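Local coordinates for competence/damage-inducible protein CinA (Agrobacterium tumefaciens, PDB 2A9S) that is of uncharacterised function but belongs to the CinA family of competence- and damage-inducible proteins, at residues A[117-120]-A[121-125]. Numbering follows the deposited sequence.
Sequences AEKP and VGLVH
Pro120 and Leu123 bracket a tight turn, and Val121 takes the first of its two inner positions. Val121 follows Pro120 directly but starts its side chain away from the 117-120 segment. The isopropyl group packs on Ile150 of helix 147-167. Gly122 takes the second inner position. Its phi is positive, the conformation expected at the third position of a type II turn and one that glycine adopts easily. Backbone bonds link Gly122 to Ile109 and Tyr142, so the turn is tied to the chain on both sides of it in the sheet.

Leu123 closes the turn. It is both the last residue of the turn and the first of strand 123-130. Its N donates a hydrogen bond to Pro120 O, 3.1 Å long, with an angle of 156° at the hydrogen. The donor lies tilted from the carbonyl plane by 34°. Leu123 CB sits close to the same oxygen, Pro120 O, at 3.3 Å. Leu123 CB also meets the proline ring at Pro120 CD, 4.1 Å away. With CG anti to the backbone N (chi1 167°), the leucine reaches back to Lys119. There the Leu123 CD2 methyl lies 3.8 Å from Lys119 CA and 3.9 Å from Lys119 CB. Only the aliphatic root of the lysine takes part, and its amino end leads away. The buried leucine also packs on Val82, and on Glu139 and Arg141 of strand 135-141.

From Leu123 the chain runs on as strand through Val124 and His125. The arrangement is a type II beta turn with glycine at its third position. It brings the loop after strand 102-108 into strand 123-130, which pairs antiparallel with 102-108 and 135-141 in the mixed sheet.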
ATOM      1  N   ALA A 117      -5.893  14.293 -24.238  1.00 14.94           N
ATOM      2  CA  ALA A 117      -6.189  13.446 -25.389  1.00 15.54           C
ATOM      3  C   ALA A 117      -5.239  12.248 -25.451  1.00 14.61           C
ATOM      4  O   ALA A 117      -5.691  11.111 -25.663  1.00 15.36           O
ATOM      5  CB  ALA A 117      -6.126  14.241 -26.672  1.00 15.29           C
ATOM      6  N   GLU A 118      -3.951  12.504 -25.224  1.00 14.44           N
ATOM      7  CA  GLU A 118      -2.920  11.487 -25.319  1.00 15.45           C
ATOM      8  C   GLU A 118      -2.959  10.563 -24.107  1.00 14.57           C
ATOM      9  O   GLU A 118      -2.732   9.379 -24.240  1.00 14.97           O
ATOM     10  CB  GLU A 118      -1.527  12.118 -25.409  1.00 16.21           C
ATOM     11  CG  GLU A 118      -1.349  12.977 -26.668  1.00 18.25           C
ATOM     12  CD  GLU A 118      -1.649  14.464 -26.466  1.00 21.60           C
ATOM     13  OE1 GLU A 118      -2.578  14.854 -25.696  1.00 20.02           O
ATOM     14  OE2 GLU A 118      -0.919  15.250 -27.115  1.00 25.00           O
ATOM     15  N   LYS A 119      -3.247  11.121 -22.931  1.00 14.38           N
ATOM     16  CA  LYS A 119      -3.257  10.322 -21.697  1.00 14.40           C
ATOM     17  C   LYS A 119      -4.595  10.581 -20.955  1.00 14.32           C
ATOM     18  O   LYS A 119      -4.660  11.415 -20.048  1.00 14.04           O
ATOM     19  CB  LYS A 119      -2.024  10.645 -20.832  1.00 14.76           C
ATOM     20  CG  LYS A 119      -0.675  10.314 -21.523  1.00 15.19           C
ATOM     21  CD  LYS A 119       0.506  10.514 -20.631  1.00 17.39           C
ATOM     22  CE  LYS A 119       1.786   9.912 -21.223  1.00 23.96           C
ATOM     23  NZ  LYS A 119       2.190  10.612 -22.462  1.00 29.47           N
ATOM     24  N   PRO A 120      -5.671   9.924 -21.403  1.00 13.99           N
ATOM     25  CA  PRO A 120      -6.987  10.208 -20.822  1.00 13.30           C
ATOM     26  C   PRO A 120      -7.163   9.566 -19.448  1.00 12.65           C
ATOM     27  O   PRO A 120      -6.443   8.610 -19.099  1.00 10.92           O
ATOM     28  CB  PRO A 120      -7.962   9.572 -21.809  1.00 14.11           C
ATOM     29  CG  PRO A 120      -7.143   8.457 -22.486  1.00 15.36           C
ATOM     30  CD  PRO A 120      -5.720   8.926 -22.499  1.00 14.51           C
ATOM     31  N   VAL A 121      -8.107  10.098 -18.680  1.00 11.38           N
ATOM     32  CA  VAL A 121      -8.560   9.402 -17.479  1.00 12.45           C
ATOM     33  C   VAL A 121      -8.885   7.946 -17.851  1.00 12.55           C
ATOM     34  O   VAL A 121      -9.488   7.696 -18.890  1.00 11.69           O
ATOM     35  CB  VAL A 121      -9.768  10.126 -16.834  1.00 12.57           C
ATOM     36  CG1 VAL A 121     -10.302   9.337 -15.601  1.00 13.09           C
ATOM     37  CG2 VAL A 121      -9.355  11.584 -16.431  1.00 12.66           C
ATOM     38  N   GLY A 122      -8.436   6.998 -17.020  1.00 10.61           N
ATOM     39  CA  GLY A 122      -8.691   5.582 -17.268  1.00 11.10           C
ATOM     40  C   GLY A 122      -7.543   4.837 -17.966  1.00 11.33           C
ATOM     41  O   GLY A 122      -7.584   3.605 -18.085  1.00 11.19           O
ATOM     42  N   LEU A 123      -6.542   5.577 -18.429  1.00  9.89           N
ATOM     43  CA  LEU A 123      -5.348   4.985 -19.017  1.00 10.62           C
ATOM     44  C   LEU A 123      -4.459   4.458 -17.903  1.00  9.68           C
ATOM     45  O   LEU A 123      -4.103   5.207 -16.984  1.00 10.00           O
ATOM     46  CB  LEU A 123      -4.543   6.034 -19.813  1.00 11.08           C
ATOM     47  CG  LEU A 123      -3.132   5.589 -20.206  1.00 11.59           C
ATOM     48  CD1 LEU A 123      -3.152   4.465 -21.219  1.00 12.63           C
ATOM     49  CD2 LEU A 123      -2.308   6.763 -20.710  1.00 10.11           C
ATOM     50  N   VAL A 124      -4.084   3.184 -17.969  1.00  9.45           N
ATOM     51  CA  VAL A 124      -3.258   2.611 -16.913  1.00 10.06           C
ATOM     52  C   VAL A 124      -2.229   1.709 -17.592  1.00 10.68           C
ATOM     53  O   VAL A 124      -2.586   0.914 -18.461  1.00 12.06           O
ATOM     54  CB  VAL A 124      -4.083   1.758 -15.895  1.00 10.89           C
ATOM     55  CG1 VAL A 124      -3.143   1.063 -14.843  1.00 12.67           C
ATOM     56  CG2 VAL A 124      -5.178   2.580 -15.194  1.00  9.53           C
ATOM     57  N   HIS A 125      -0.975   1.848 -17.197  1.00 10.81           N
ATOM     58  CA  HIS A 125       0.090   0.961 -17.661  1.00 11.21           C
ATOM     59  C   HIS A 125       0.404  -0.013 -16.522  1.00 10.90           C
ATOM     60  O   HIS A 125       0.622   0.417 -15.387  1.00 10.08           O
ATOM     61  CB  HIS A 125       1.330   1.764 -18.042  1.00 12.51           C
ATOM     62  CG  HIS A 125       1.201   2.453 -19.375  1.00 12.55           C
ATOM     63  ND1 HIS A 125       1.376   1.789 -20.570  1.00 16.62           N
ATOM     64  CD2 HIS A 125       0.837   3.715 -19.693  1.00 14.96           C
ATOM     65  CE1 HIS A 125       1.165   2.620 -21.572  1.00 13.33           C
ATOM     66  NE2 HIS A 125       0.850   3.800 -21.069  1.00 13.60           N
TER